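Local coordinates for putative tagatose-6-phosphate ketose/aldose isomerase (Escherichia coli, PDB 3C3J), which is a putative isomerase of the SIS family, with two SIS domains in each chain, each built around a parallel beta sheet flanked by helices, at residues Lys225-Leu230 / Gly252-Phe257; Gly220-Lys225 / Gln304-Ile309; Asn53-Leu58 / Pro101-Leu106; Asp97-Ala102 / Asn127-Glu132. One frame throughout, in Å; residues are numbered along the deposited sequence.

Contact 3 comes first along the chain. It closes a loop from 53-58 to 101-106 and joins two neighbouring strands of the first SIS domain's sheet. Contact 4 begins on the stretch where contact 3 ends, and closes at 127-132. The two share Pro101 and Ala102, and their centres are about 8 Å apart. In the second SIS domain, contact 2 opens at 220-225 and closes at 304-309. Contact 1, from 225-230 to 252-257, lies within that span and shares Lys225 with it. It pairs two strands of the second sheet. Contacts 1 and 3 sit on opposite sides of the chain's centre, about 36 Å apart between centres.

Contact 1. Residues Lys225-Leu230 / Gly252-Phe257; sequences KRIVYL and GKLAAF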
loop_
_atom_site.group_PDB
_atom_site.type_symbol
_atom_site.label_atom_id
_atom_site.label_comp_id
_atom_site.label_asym_id
_atom_site.label_seq_id
_atom_site.Cartn_x
_atom_site.Cartn_y
_atom_site.Cartn_z
ATOM N N LYS A 225 17.677 13.452 7.742
ATOM C CA LYS A 225 17.501 12.183 8.440
ATOM C C LYS A 225 16.262 11.413 7.953
ATOM O O LYS A 225 16.084 10.228 8.272
ATOM C CB LYS A 225 17.282 12.451 9.922
ATOM C CG LYS A 225 18.452 13.156 10.607
ATOM C CD LYS A 225 19.559 12.198 10.948
ATOM C CE LYS A 225 20.526 12.823 11.986
ATOM N NZ LYS A 225 19.814 13.256 13.234
ATOM N N ARG A 226 15.384 12.102 7.245
ATOM C CA ARG A 226 14.169 11.479 6.702
ATOM C C ARG A 226 13.984 11.964 5.293
ATOM O O ARG A 226 14.244 13.135 4.985
ATOM C CB ARG A 226 12.936 11.844 7.519
ATOM C CG ARG A 226 13.046 11.460 8.995
ATOM C CD ARG A 226 11.817 11.855 9.786
ATOM N NE ARG A 226 11.845 11.294 11.140
ATOM C CZ ARG A 226 10.888 11.471 12.059
ATOM N NH1 ARG A 226 11.015 10.916 13.254
ATOM N NH2 ARG A 226 9.810 12.192 11.786
ATOM N N ILE A 227 13.544 11.050 4.440
ATOM C CA ILE A 227 13.123 11.407 3.110
ATOM C C ILE A 227 11.719 10.877 2.865
ATOM O O ILE A 227 11.392 9.758 3.262
ATOM C CB ILE A 227 14.117 10.920 2.018
ATOM C CG1 ILE A 227 13.657 11.391 0.638
ATOM C CG2 ILE A 227 14.306 9.425 2.044
ATOM C CD1 ILE A 227 14.741 11.326 -0.417
ATOM N N VAL A 228 10.890 11.713 2.249
ATOM C CA VAL A 228 9.545 11.336 1.885
ATOM C C VAL A 228 9.356 11.603 0.407
ATOM O O VAL A 228 9.575 12.736 -0.060
ATOM C CB VAL A 228 8.446 12.126 2.632
ATOM C CG1 VAL A 228 7.032 11.489 2.282
ATOM C CG2 VAL A 228 8.717 12.158 4.111
ATOM N N TYR A 229 8.937 10.565 -0.318
ATOM C CA TYR A 229 8.513 10.733 -1.712
ATOM C C TYR A 229 7.005 10.694 -1.817
ATOM O O TYR A 229 6.367 9.808 -1.227
ATOM C CB TYR A 229 9.109 9.627 -2.598
ATOM C CG TYR A 229 10.598 9.739 -2.857
ATOM C CD1 TYR A 229 11.089 10.511 -3.913
ATOM C CD2 TYR A 229 11.506 9.004 -2.108
ATOM C CE1 TYR A 229 12.456 10.582 -4.188
ATOM C CE2 TYR A 229 12.862 9.060 -2.364
ATOM C CZ TYR A 229 13.336 9.853 -3.412
ATOM O OH TYR A 229 14.681 9.898 -3.672
ATOM N N LEU A 230 6.442 11.613 -2.601
ATOM C CA LEU A 230 4.984 11.735 -2.794
ATOM C C LEU A 230 4.615 11.694 -4.269
ATOM O O LEU A 230 5.267 12.326 -5.112
ATOM C CB LEU A 230 4.447 13.034 -2.169
ATOM C CG LEU A 230 4.734 13.321 -0.689
ATOM C CD1 LEU A 230 4.264 14.720 -0.244
ATOM C CD2 LEU A 230 4.098 12.237 0.186
ATOM N N GLY A 252 19.593 1.652 5.760
ATOM C CA GLY A 252 18.671 2.137 6.761
ATOM C C GLY A 252 19.020 3.454 7.405
ATOM O O GLY A 252 18.217 3.991 8.173
ATOM N N LYS A 253 20.184 4.014 7.117
ATOM C CA LYS A 253 20.580 5.228 7.825
ATOM C C LYS A 253 19.688 6.408 7.517
ATOM O O LYS A 253 19.418 7.228 8.385
ATOM C CB LYS A 253 22.051 5.552 7.565
ATOM C CG LYS A 253 23.006 4.449 8.063
ATOM C CD LYS A 253 22.766 4.024 9.525
ATOM C CE LYS A 253 23.449 2.685 9.829
ATOM N NZ LYS A 253 23.066 1.618 8.845
ATOM N N LEU A 254 19.220 6.523 6.287
ATOM C CA LEU A 254 18.222 7.541 5.979
ATOM C C LEU A 254 16.856 6.876 6.000
ATOM O O LEU A 254 16.581 5.995 5.165
ATOM C CB LEU A 254 18.505 8.113 4.598
ATOM C CG LEU A 254 17.794 9.368 4.095
ATOM C CD1 LEU A 254 17.503 10.413 5.199
ATOM C CD2 LEU A 254 18.651 9.980 2.960
ATOM N N ALA A 255 16.023 7.262 6.961
ATOM C CA ALA A 255 14.648 6.771 7.042
ATOM C C ALA A 255 13.893 7.279 5.811
ATOM O O ALA A 255 13.977 8.463 5.468
ATOM C CB ALA A 255 13.964 7.266 8.337
ATOM N N ALA A 256 13.146 6.400 5.156
ATOM C CA ALA A 256 12.412 6.774 3.939
ATOM C C ALA A 256 10.936 6.373 4.007
ATOM O O ALA A 256 10.583 5.303 4.508
ATOM C CB ALA A 256 13.096 6.200 2.676
ATOM N N PHE A 257 10.091 7.265 3.497
ATOM C CA PHE A 257 8.629 7.155 3.562
ATOM C C PHE A 257 8.063 7.471 2.195
ATOM O O PHE A 257 8.701 8.131 1.378
ATOM C CB PHE A 257 8.055 8.138 4.583
ATOM C CG PHE A 257 8.688 8.053 5.920
ATOM C CD1 PHE A 257 8.190 7.203 6.895
ATOM C CD2 PHE A 257 9.815 8.816 6.215
ATOM C CE1 PHE A 257 8.801 7.107 8.143
ATOM C CE2 PHE A 257 10.436 8.723 7.465
ATOM C CZ PHE A 257 9.923 7.875 8.420
#
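The ring of Phe257 turns its edge to the backbone of Ile227 and the side chain of Arg226. Ile227 O lies close to the ring plane, 3.5 Å from Phe257 CD2. Arg226 CB is at the same edge, 4.0 Å from Phe257 CE2. Val228 CG2 approaches the ring obliquely. The Arg226 guanidinium plane is turned 64° from the ring, so the two do not stack. Phe257 of the second subunit meets this ring with its plane nearly parallel.

Under these side chains runs a parallel beta ladder. It joins the two strands of a beta-alpha-beta unit whose helix is 235-249. Ile227 N gives its hydrogen to Ala255 O at 2.8 Å, and Phe257 N binds Ile227 O, also at 2.8 Å. Tyr229 N reaches Phe257 O at 3.0 Å. Ala255 N to Lys225 O is longer, 3.2 Å, and the donor stands above the carbonyl plane. Ile227 and Ala256 share the other sheet face, where Ile227 CG2 meets Ala256 CB at 3.5 Å. Ile227 packs there on helices 235-249 and 335-356.

The face that carries Phe257 is mixed. It sets Arg226 among the apolar side chains of Ala255, Val228 and Phe257. Arg226 is buried and probably charged. Its NH2 binds Leu271 O of its own chain and Gly252 O of the second subunit. Those carbonyls probably stabilise the charge, and the second bond ties this strand pair to the dimer interface.

Contact 2. Residues Gly220-Lys225 / Gln304-Ile309; sequences GYAPWK and QAMRVI
Met306 and Arg307 reach Trp224 and Ala222 on chains that start alike: CG is anti to the backbone N in both (chi1 -178° and -163°). In the selenomethionine Met306 chi2 is extended too, and this carries SE to Trp224. The bend at chi3 then sends Met306 CE to Pro223. Arg307 also bends at chi3, which places its NE. A Met-aromatic contact forms at one end of the parallel sheet of the second SIS domain. It joins the loop leading into strand 226-231 to the start of strand 307-312. Strand 276-281 lies between those two strands.

Met306 SE is 5.2 Å from the centroid of the six-membered ring of Trp224 and approaches obliquely. Met306 SE is also 3.9 Å from Ala222 CB. Met306 CE lies 3.9 Å from Pro223 CG. Pro223 is the centre of an inverse gamma turn, closed by a weak bond from Trp224 N to Ala222 O. That turn also sets Ala222 O over one face of the indole.

Arg307 meets Trp224 differently. The two planes are 79° apart, and the edge of the indole is directed at a face of the guanidinium. This is therefore not a cation-pi stack over the ring. Leu277 of strand 276-281 packs against both residues. Trp224 CZ3 lies over the guanidinium, off toward its rim. Arg307 NH1 sits at the indole edge, 3.8 Å from Trp224 CH2, and Arg307 NH2 is 3.8 Å from Ala222 CB.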
loop_
_atom_site.group_PDB
_atom_site.type_symbol
_atom_site.label_atom_id
_atom_site.label_comp_id
_atom_site.label_asym_id
_atom_site.label_seq_id
_atom_site.Cartn_x
_atom_site.Cartn_y
_atom_site.Cartn_z
ATOM N N GLY A 220 21.449 16.563 -3.550
ATOM C CA GLY A 220 22.543 17.141 -2.751
ATOM C C GLY A 220 22.894 16.304 -1.544
ATOM O O GLY A 220 22.389 15.198 -1.381
ATOM N N TYR A 221 23.770 16.840 -0.691
ATOM C CA TYR A 221 24.274 16.114 0.481
ATOM C C TYR A 221 23.982 16.783 1.836
ATOM O O TYR A 221 24.784 16.683 2.776
ATOM C CB TYR A 221 25.777 15.880 0.343
ATOM C CG TYR A 221 26.171 15.137 -0.926
ATOM C CD1 TYR A 221 25.795 13.806 -1.122
ATOM C CD2 TYR A 221 26.945 15.755 -1.910
ATOM C CE1 TYR A 221 26.167 13.118 -2.265
ATOM C CE2 TYR A 221 27.310 15.090 -3.051
ATOM C CZ TYR A 221 26.924 13.765 -3.228
ATOM O OH TYR A 221 27.292 13.085 -4.351
ATOM N N ALA A 222 22.834 17.428 1.955
ATOM C CA ALA A 222 22.408 18.021 3.226
ATOM C C ALA A 222 22.188 16.953 4.296
ATOM O O ALA A 222 21.938 15.789 3.987
ATOM C CB ALA A 222 21.145 18.869 3.030
ATOM N N PRO A 223 22.280 17.338 5.575
ATOM C CA PRO A 223 22.192 16.355 6.643
ATOM C C PRO A 223 20.735 15.955 6.994
ATOM O O PRO A 223 20.344 15.933 8.162
ATOM C CB PRO A 223 22.887 17.063 7.795
ATOM C CG PRO A 223 22.590 18.533 7.555
ATOM C CD PRO A 223 22.519 18.706 6.081
ATOM N N TRP A 224 19.948 15.615 5.984
ATOM C CA TRP A 224 18.604 15.111 6.247
ATOM C C TRP A 224 18.674 13.730 6.906
ATOM O O TRP A 224 19.625 12.970 6.684
ATOM C CB TRP A 224 17.746 15.077 4.968
ATOM C CG TRP A 224 18.514 14.831 3.738
ATOM C CD1 TRP A 224 19.279 13.747 3.461
ATOM C CD2 TRP A 224 18.631 15.707 2.625
ATOM N NE1 TRP A 224 19.856 13.879 2.237
ATOM C CE2 TRP A 224 19.474 15.076 1.695
ATOM C CE3 TRP A 224 18.094 16.958 2.317
ATOM C CZ2 TRP A 224 19.801 15.647 0.474
ATOM C CZ3 TRP A 224 18.423 17.536 1.105
ATOM C CH2 TRP A 224 19.268 16.883 0.202
ATOM N N LYS A 225 17.677 13.452 7.742
ATOM C CA LYS A 225 17.501 12.183 8.440
ATOM C C LYS A 225 16.262 11.413 7.953
ATOM O O LYS A 225 16.084 10.228 8.272
ATOM C CB LYS A 225 17.282 12.451 9.922
ATOM C CG LYS A 225 18.452 13.156 10.607
ATOM C CD LYS A 225 19.559 12.198 10.948
ATOM C CE LYS A 225 20.526 12.823 11.986
ATOM N NZ LYS A 225 19.814 13.256 13.234
ATOM N N GLN A 304 8.461 23.790 7.078
ATOM C CA GLN A 304 8.978 23.017 8.200
ATOM C C GLN A 304 9.995 21.944 7.816
ATOM O O GLN A 304 10.849 21.585 8.622
ATOM C CB GLN A 304 7.839 22.494 9.087
ATOM C CG GLN A 304 7.176 21.213 8.683
ATOM C CD GLN A 304 5.723 21.123 9.187
ATOM O OE1 GLN A 304 5.169 22.115 9.695
ATOM N NE2 GLN A 304 5.098 19.950 9.029
ATOM N N ALA A 305 9.916 21.449 6.586
ATOM C CA ALA A 305 10.901 20.504 6.067
ATOM C C ALA A 305 12.265 21.180 5.900
ATOM O O ALA A 305 12.338 22.392 5.688
ATOM C CB ALA A 305 10.437 19.934 4.730
HETATM N N MSE A 306 13.337 20.397 5.992
HETATM C CA MSE A 306 14.661 20.878 5.607
HETATM C C MSE A 306 14.659 21.351 4.171
HETATM O O MSE A 306 15.276 22.362 3.856
HETATM C CB MSE A 306 15.709 19.782 5.766
HETATM C CG MSE A 306 17.150 20.205 5.418
HETATM SE SE MSE A 306 18.467 18.808 5.921
HETATM C CE MSE A 306 18.744 19.310 7.816
ATOM N N ARG A 307 13.985 20.595 3.295
ATOM C CA ARG A 307 13.898 20.927 1.871
ATOM C C ARG A 307 12.677 20.266 1.240
ATOM O O ARG A 307 12.383 19.111 1.558
ATOM C CB ARG A 307 15.162 20.467 1.127
ATOM C CG ARG A 307 15.333 21.119 -0.241
ATOM C CD ARG A 307 16.710 20.894 -0.841
ATOM N NE ARG A 307 17.767 21.422 0.028
ATOM C CZ ARG A 307 19.070 21.169 -0.096
ATOM N NH1 ARG A 307 19.527 20.400 -1.081
ATOM N NH2 ARG A 307 19.932 21.699 0.776
ATOM N N VAL A 308 11.996 21.000 0.356
ATOM C CA VAL A 308 10.880 20.489 -0.446
ATOM C C VAL A 308 11.257 20.662 -1.909
ATOM O O VAL A 308 11.483 21.782 -2.362
ATOM C CB VAL A 308 9.549 21.201 -0.172
ATOM C CG1 VAL A 308 8.393 20.589 -1.056
ATOM C CG2 VAL A 308 9.179 21.126 1.334
ATOM N N ILE A 309 11.347 19.546 -2.644
ATOM C CA ILE A 309 11.727 19.551 -4.062
ATOM C C ILE A 309 10.545 19.045 -4.885
ATOM O O ILE A 309 10.037 17.973 -4.623
ATOM C CB ILE A 309 12.948 18.635 -4.340
ATOM C CG1 ILE A 309 14.167 19.069 -3.538
ATOM C CG2 ILE A 309 13.306 18.578 -5.828
ATOM C CD1 ILE A 309 15.360 18.161 -3.763
#

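Contact 3. Residues Asn53-Leu58 / Pro101-Leu106; sequences NLRIIL and PAHPLL
Arg55 O is gripped twice by the neighbouring strand: Leu106 N binds it at 2.8 Å, and Leu105 CA makes a CA-H...O contact at 3.3 Å. These belong to a parallel beta ladder in the sheet of the first SIS domain. Strands 55-59 and 105-111 lie side by side there, although strand 82-85 comes between them in sequence. That strand borders 55-59 on its other side. Two more bonds extend the ladder. Arg55 N donates to Pro104 O at 3.0 Å in a nearly straight bond (N-H...O 175°), and Ile57 N binds Leu106 O.

Both sheet faces are apolar further along. Ile57 CG1 and CD1 pack on Leu105 CD1. On the other face Ile56 CG1 lies near Leu106 CB. Leu54 CD1 touches Leu106 CB and Pro104 CB, with helix 23-49 covering this side.

The start of the ladder is polar. The Arg55 chain bends at chi2 (54°), which turns CD toward His103. Its guanidinium then lies flat on the imidazole, centres 3.6 Å apart and planes at 7°. A hydrogen bond from Arg55 NH1 to Asn53 O, 2.9 Å, lies close to the guanidinium plane and helps fix its rotation. Glu52 of the second subunit packs on His103.

Asn53 also crosses Pro104 at about a right angle, with Asn53 ND2 3.4 Å from Pro104 CD. The same Asn53 ND2 donates to a water at 2.6 Å, and that water gives a hydrogen to Ala102 O.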
loop_
_atom_site.group_PDB
_atom_site.type_symbol
_atom_site.label_atom_id
_atom_site.label_comp_id
_atom_site.label_asym_id
_atom_site.label_seq_id
_atom_site.Cartn_x
_atom_site.Cartn_y
_atom_site.Cartn_z
ATOM N N ASN A 53 -14.550 -12.780 -18.197
ATOM C CA ASN A 53 -14.354 -12.924 -16.767
ATOM C C ASN A 53 -12.877 -13.092 -16.330
ATOM O O ASN A 53 -12.618 -13.369 -15.164
ATOM C CB ASN A 53 -15.199 -14.098 -16.259
ATOM C CG ASN A 53 -14.957 -15.415 -17.048
ATOM O OD1 ASN A 53 -14.357 -15.420 -18.140
ATOM N ND2 ASN A 53 -15.455 -16.542 -16.490
ATOM N N LEU A 54 -11.931 -12.927 -17.257
ATOM C CA LEU A 54 -10.508 -13.061 -16.941
ATOM C C LEU A 54 -10.083 -12.060 -15.876
ATOM O O LEU A 54 -10.417 -10.871 -15.956
ATOM C CB LEU A 54 -9.641 -12.878 -18.191
ATOM C CG LEU A 54 -8.121 -12.971 -18.040
ATOM C CD1 LEU A 54 -7.698 -14.382 -17.743
ATOM C CD2 LEU A 54 -7.399 -12.393 -19.294
ATOM N N ARG A 55 -9.370 -12.565 -14.869
ATOM C CA ARG A 55 -8.606 -11.725 -13.926
ATOM C C ARG A 55 -7.144 -11.729 -14.358
ATOM O O ARG A 55 -6.597 -12.777 -14.738
ATOM C CB ARG A 55 -8.722 -12.257 -12.502
ATOM C CG ARG A 55 -9.923 -11.739 -11.731
ATOM C CD ARG A 55 -11.242 -11.949 -12.432
ATOM N NE ARG A 55 -12.349 -11.320 -11.689
ATOM C CZ ARG A 55 -13.592 -11.157 -12.157
ATOM N NH1 ARG A 55 -13.936 -11.585 -13.362
ATOM N NH2 ARG A 55 -14.510 -10.560 -11.400
ATOM N N ILE A 56 -6.505 -10.571 -14.296
ATOM C CA ILE A 56 -5.091 -10.470 -14.618
ATOM C C ILE A 56 -4.415 -9.914 -13.366
ATOM O O ILE A 56 -4.743 -8.834 -12.920
ATOM C CB ILE A 56 -4.806 -9.563 -15.824
ATOM C CG1 ILE A 56 -5.631 -9.962 -17.068
ATOM C CG2 ILE A 56 -3.319 -9.562 -16.143
ATOM C CD1 ILE A 56 -5.461 -9.007 -18.224
ATOM N N ILE A 57 -3.489 -10.672 -12.793
ATOM C CA ILE A 57 -2.788 -10.233 -11.595
ATOM C C ILE A 57 -1.329 -10.000 -11.927
ATOM O O ILE A 57 -0.669 -10.884 -12.464
ATOM C CB ILE A 57 -2.942 -11.236 -10.430
ATOM C CG1 ILE A 57 -4.387 -11.255 -9.960
ATOM C CG2 ILE A 57 -1.996 -10.879 -9.251
ATOM C CD1 ILE A 57 -4.714 -12.278 -8.859
ATOM N N LEU A 58 -0.829 -8.815 -11.606
ATOM C CA LEU A 58 0.596 -8.519 -11.704
ATOM C C LEU A 58 1.220 -8.806 -10.340
ATOM O O LEU A 58 0.791 -8.267 -9.330
ATOM C CB LEU A 58 0.814 -7.049 -12.071
ATOM C CG LEU A 58 0.753 -6.688 -13.539
ATOM C CD1 LEU A 58 -0.631 -6.966 -14.137
ATOM C CD2 LEU A 58 1.187 -5.232 -13.735
ATOM N N PRO A 101 -10.948 -19.109 -7.446
ATOM C CA PRO A 101 -11.165 -20.313 -8.231
ATOM C C PRO A 101 -12.305 -20.247 -9.264
ATOM O O PRO A 101 -12.412 -21.143 -10.096
ATOM C CB PRO A 101 -11.461 -21.381 -7.165
ATOM C CG PRO A 101 -10.921 -20.832 -5.907
ATOM C CD PRO A 101 -11.198 -19.356 -6.015
ATOM N N ALA A 102 -13.141 -19.216 -9.201
ATOM C CA ALA A 102 -14.350 -19.129 -10.016
ATOM C C ALA A 102 -14.154 -18.437 -11.356
ATOM O O ALA A 102 -15.096 -18.428 -12.162
ATOM C CB ALA A 102 -15.460 -18.389 -9.231
ATOM N N HIS A 103 -12.976 -17.847 -11.581
ATOM C CA HIS A 103 -12.677 -17.114 -12.812
ATOM C C HIS A 103 -11.349 -17.576 -13.400
ATOM O O HIS A 103 -10.474 -18.029 -12.652
ATOM C CB HIS A 103 -12.545 -15.610 -12.563
ATOM C CG HIS A 103 -13.738 -14.993 -11.917
ATOM N ND1 HIS A 103 -14.992 -15.028 -12.479
ATOM C CD2 HIS A 103 -13.863 -14.315 -10.755
ATOM C CE1 HIS A 103 -15.843 -14.410 -11.683
ATOM N NE2 HIS A 103 -15.179 -13.948 -10.640
ATOM N N PRO A 104 -11.169 -17.401 -14.717
ATOM C CA PRO A 104 -9.846 -17.655 -15.251
ATOM C C PRO A 104 -8.872 -16.595 -14.725
ATOM O O PRO A 104 -9.288 -15.498 -14.322
ATOM C CB PRO A 104 -10.023 -17.559 -16.785
ATOM C CG PRO A 104 -11.514 -17.493 -17.032
ATOM C CD PRO A 104 -12.110 -16.952 -15.771
ATOM N N LEU A 105 -7.602 -16.961 -14.668
ATOM C CA LEU A 105 -6.547 -16.059 -14.230
ATOM C C LEU A 105 -5.375 -16.050 -15.203
ATOM O O LEU A 105 -4.925 -17.099 -15.664
ATOM C CB LEU A 105 -6.039 -16.506 -12.860
ATOM C CG LEU A 105 -4.809 -15.810 -12.274
ATOM C CD1 LEU A 105 -5.036 -14.308 -12.063
ATOM C CD2 LEU A 105 -4.375 -16.449 -10.970
ATOM N N LEU A 106 -4.838 -14.861 -15.461
ATOM C CA LEU A 106 -3.570 -14.696 -16.128
ATOM C C LEU A 106 -2.651 -14.058 -15.090
ATOM O O LEU A 106 -2.908 -12.937 -14.642
ATOM C CB LEU A 106 -3.689 -13.784 -17.350
ATOM C CG LEU A 106 -2.364 -13.427 -18.049
ATOM C CD1 LEU A 106 -1.566 -14.691 -18.459
ATOM C CD2 LEU A 106 -2.579 -12.466 -19.248
HETATM O O HOH W 1 -16.393 -16.197 -14.061
#

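Contact 4. Residues Asp97-Ala102 / Asn127-Glu132; sequences DYLNPA and NQFVPE
Leu99 and Phe129 make the main apolar contact, their side chains crossing at about a right angle. Leu99 CB is 3.9 Å from Phe129 CB. Leu99 CB is also 4.1 Å from Val130 CG2. Leu99 CD1 approaches the Phe129 ring obliquely.

A second group of contacts sets carbonyl oxygens against carbon. Phe129 O, at the end of its helix, meets Pro101 CB at 3.4 Å. Pro101 O in turn lies 3.3 Å from Pro131 CD. Asn100 O touches both methyls of Val130, CG1 and CG2 each at 3.8 Å. The backbone oxygen of Pro101 thus meets the ring of Pro131, while the ring of Pro101 meets Phe129 O.

The polar element is local. Asn100 OD1 accepts from Ala102 N at 2.9 Å. This Asx turn spans Pro101.

The contact fastens the loop after helix 95-98 to the C-terminal end of helix 117-129. Leu91 of helix 88-93 packs on Leu99, and Trp382 meets the Phe129 ring. Strand 105-111 lies alongside: Leu105 packs on Leu99 and Val130, and its N probably bonds to Glu132 O, just ahead of strand 133-139.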
loop_
_atom_site.group_PDB
_atom_site.type_symbol
_atom_site.label_atom_id
_atom_site.label_comp_id
_atom_site.label_asym_id
_atom_site.label_seq_id
_atom_site.Cartn_x
_atom_site.Cartn_y
_atom_site.Cartn_z
ATOM N N ASP A 97 -7.067 -15.500 0.018
ATOM C CA ASP A 97 -7.630 -14.158 -0.010
ATOM C C ASP A 97 -7.544 -13.455 -1.360
ATOM O O ASP A 97 -8.235 -12.441 -1.568
ATOM C CB ASP A 97 -6.938 -13.314 1.049
ATOM C CG ASP A 97 -7.243 -13.784 2.485
ATOM O OD1 ASP A 97 -8.214 -14.534 2.719
ATOM O OD2 ASP A 97 -6.524 -13.368 3.400
ATOM N N TYR A 98 -6.714 -13.976 -2.273
ATOM C CA TYR A 98 -6.406 -13.282 -3.537
ATOM C C TYR A 98 -6.686 -14.078 -4.816
ATOM O O TYR A 98 -6.933 -13.490 -5.863
ATOM C CB TYR A 98 -4.950 -12.820 -3.523
ATOM C CG TYR A 98 -4.643 -11.921 -2.357
ATOM C CD1 TYR A 98 -5.088 -10.591 -2.326
ATOM C CD2 TYR A 98 -3.935 -12.397 -1.280
ATOM C CE1 TYR A 98 -4.810 -9.793 -1.234
ATOM C CE2 TYR A 98 -3.686 -11.639 -0.199
ATOM C CZ TYR A 98 -4.111 -10.328 -0.163
ATOM O OH TYR A 98 -3.812 -9.598 0.988
ATOM N N LEU A 99 -6.656 -15.402 -4.734
ATOM C CA LEU A 99 -6.754 -16.272 -5.910
ATOM C C LEU A 99 -8.158 -16.814 -5.969
ATOM O O LEU A 99 -8.615 -17.487 -5.031
ATOM C CB LEU A 99 -5.731 -17.410 -5.807
ATOM C CG LEU A 99 -4.281 -16.922 -5.826
ATOM C CD1 LEU A 99 -3.327 -18.087 -5.464
ATOM C CD2 LEU A 99 -3.950 -16.310 -7.208
ATOM N N ASN A 100 -8.865 -16.487 -7.041
ATOM C CA ASN A 100 -10.292 -16.759 -7.150
ATOM C C ASN A 100 -10.531 -17.978 -8.044
ATOM O O ASN A 100 -10.359 -17.905 -9.260
ATOM C CB ASN A 100 -11.025 -15.537 -7.716
ATOM C CG ASN A 100 -12.539 -15.682 -7.629
ATOM O OD1 ASN A 100 -13.073 -16.796 -7.606
ATOM N ND2 ASN A 100 -13.233 -14.563 -7.586
ATOM N N PRO A 101 -10.948 -19.109 -7.446
ATOM C CA PRO A 101 -11.165 -20.313 -8.231
ATOM C C PRO A 101 -12.305 -20.247 -9.264
ATOM O O PRO A 101 -12.412 -21.143 -10.096
ATOM C CB PRO A 101 -11.461 -21.381 -7.165
ATOM C CG PRO A 101 -10.921 -20.832 -5.907
ATOM C CD PRO A 101 -11.198 -19.356 -6.015
ATOM N N ALA A 102 -13.141 -19.216 -9.201
ATOM C CA ALA A 102 -14.350 -19.129 -10.016
ATOM C C ALA A 102 -14.154 -18.437 -11.356
ATOM O O ALA A 102 -15.096 -18.428 -12.162
ATOM C CB ALA A 102 -15.460 -18.389 -9.231
ATOM N N ASN A 127 -1.703 -22.028 -9.834
ATOM C CA ASN A 127 -2.096 -23.268 -10.519
ATOM C C ASN A 127 -2.956 -24.191 -9.634
ATOM O O ASN A 127 -3.944 -24.759 -10.101
ATOM C CB ASN A 127 -0.874 -24.057 -10.991
ATOM C CG ASN A 127 -0.201 -23.457 -12.197
ATOM O OD1 ASN A 127 -0.834 -22.818 -13.045
ATOM N ND2 ASN A 127 1.101 -23.690 -12.298
ATOM N N GLN A 128 -2.584 -24.324 -8.366
ATOM C CA GLN A 128 -3.350 -25.121 -7.404
ATOM C C GLN A 128 -4.755 -24.563 -7.157
ATOM O O GLN A 128 -5.728 -25.331 -7.108
ATOM C CB GLN A 128 -2.623 -25.188 -6.068
ATOM C CG GLN A 128 -1.534 -26.209 -5.948
ATOM C CD GLN A 128 -0.957 -26.187 -4.520
ATOM O OE1 GLN A 128 -1.341 -26.986 -3.642
ATOM N NE2 GLN A 128 -0.100 -25.238 -4.274
ATOM N N PHE A 129 -4.853 -23.243 -6.978
ATOM C CA PHE A 129 -6.127 -22.601 -6.619
ATOM C C PHE A 129 -7.082 -22.356 -7.802
ATOM O O PHE A 129 -8.295 -22.442 -7.634
ATOM C CB PHE A 129 -5.898 -21.267 -5.898
ATOM C CG PHE A 129 -5.697 -21.401 -4.416
ATOM C CD1 PHE A 129 -4.543 -21.926 -3.905
ATOM C CD2 PHE A 129 -6.683 -20.982 -3.522
ATOM C CE1 PHE A 129 -4.385 -22.058 -2.520
ATOM C CE2 PHE A 129 -6.522 -21.124 -2.163
ATOM C CZ PHE A 129 -5.374 -21.643 -1.666
ATOM N N VAL A 130 -6.542 -22.028 -8.968
ATOM C CA VAL A 130 -7.361 -21.518 -10.074
ATOM C C VAL A 130 -7.354 -22.534 -11.210
ATOM O O VAL A 130 -6.321 -22.758 -11.854
ATOM C CB VAL A 130 -6.909 -20.128 -10.537
ATOM C CG1 VAL A 130 -7.907 -19.553 -11.607
ATOM C CG2 VAL A 130 -6.782 -19.209 -9.325
ATOM N N PRO A 131 -8.508 -23.194 -11.424
ATOM C CA PRO A 131 -8.579 -24.242 -12.429
ATOM C C PRO A 131 -8.125 -23.829 -13.819
ATOM O O PRO A 131 -7.427 -24.592 -14.479
ATOM C CB PRO A 131 -10.062 -24.651 -12.425
ATOM C CG PRO A 131 -10.606 -24.174 -11.155
ATOM C CD PRO A 131 -9.794 -23.015 -10.707
ATOM N N GLU A 132 -8.541 -22.660 -14.280
ATOM C CA GLU A 132 -8.100 -22.139 -15.575
ATOM C C GLU A 132 -7.099 -21.000 -15.374
ATOM O O GLU A 132 -7.459 -19.832 -15.260
ATOM C CB GLU A 132 -9.297 -21.691 -16.421
ATOM C CG GLU A 132 -8.908 -21.519 -17.886
ATOM C CD GLU A 132 -10.006 -20.964 -18.771
ATOM O OE1 GLU A 132 -11.176 -20.867 -18.329
ATOM O OE2 GLU A 132 -9.663 -20.630 -19.936
#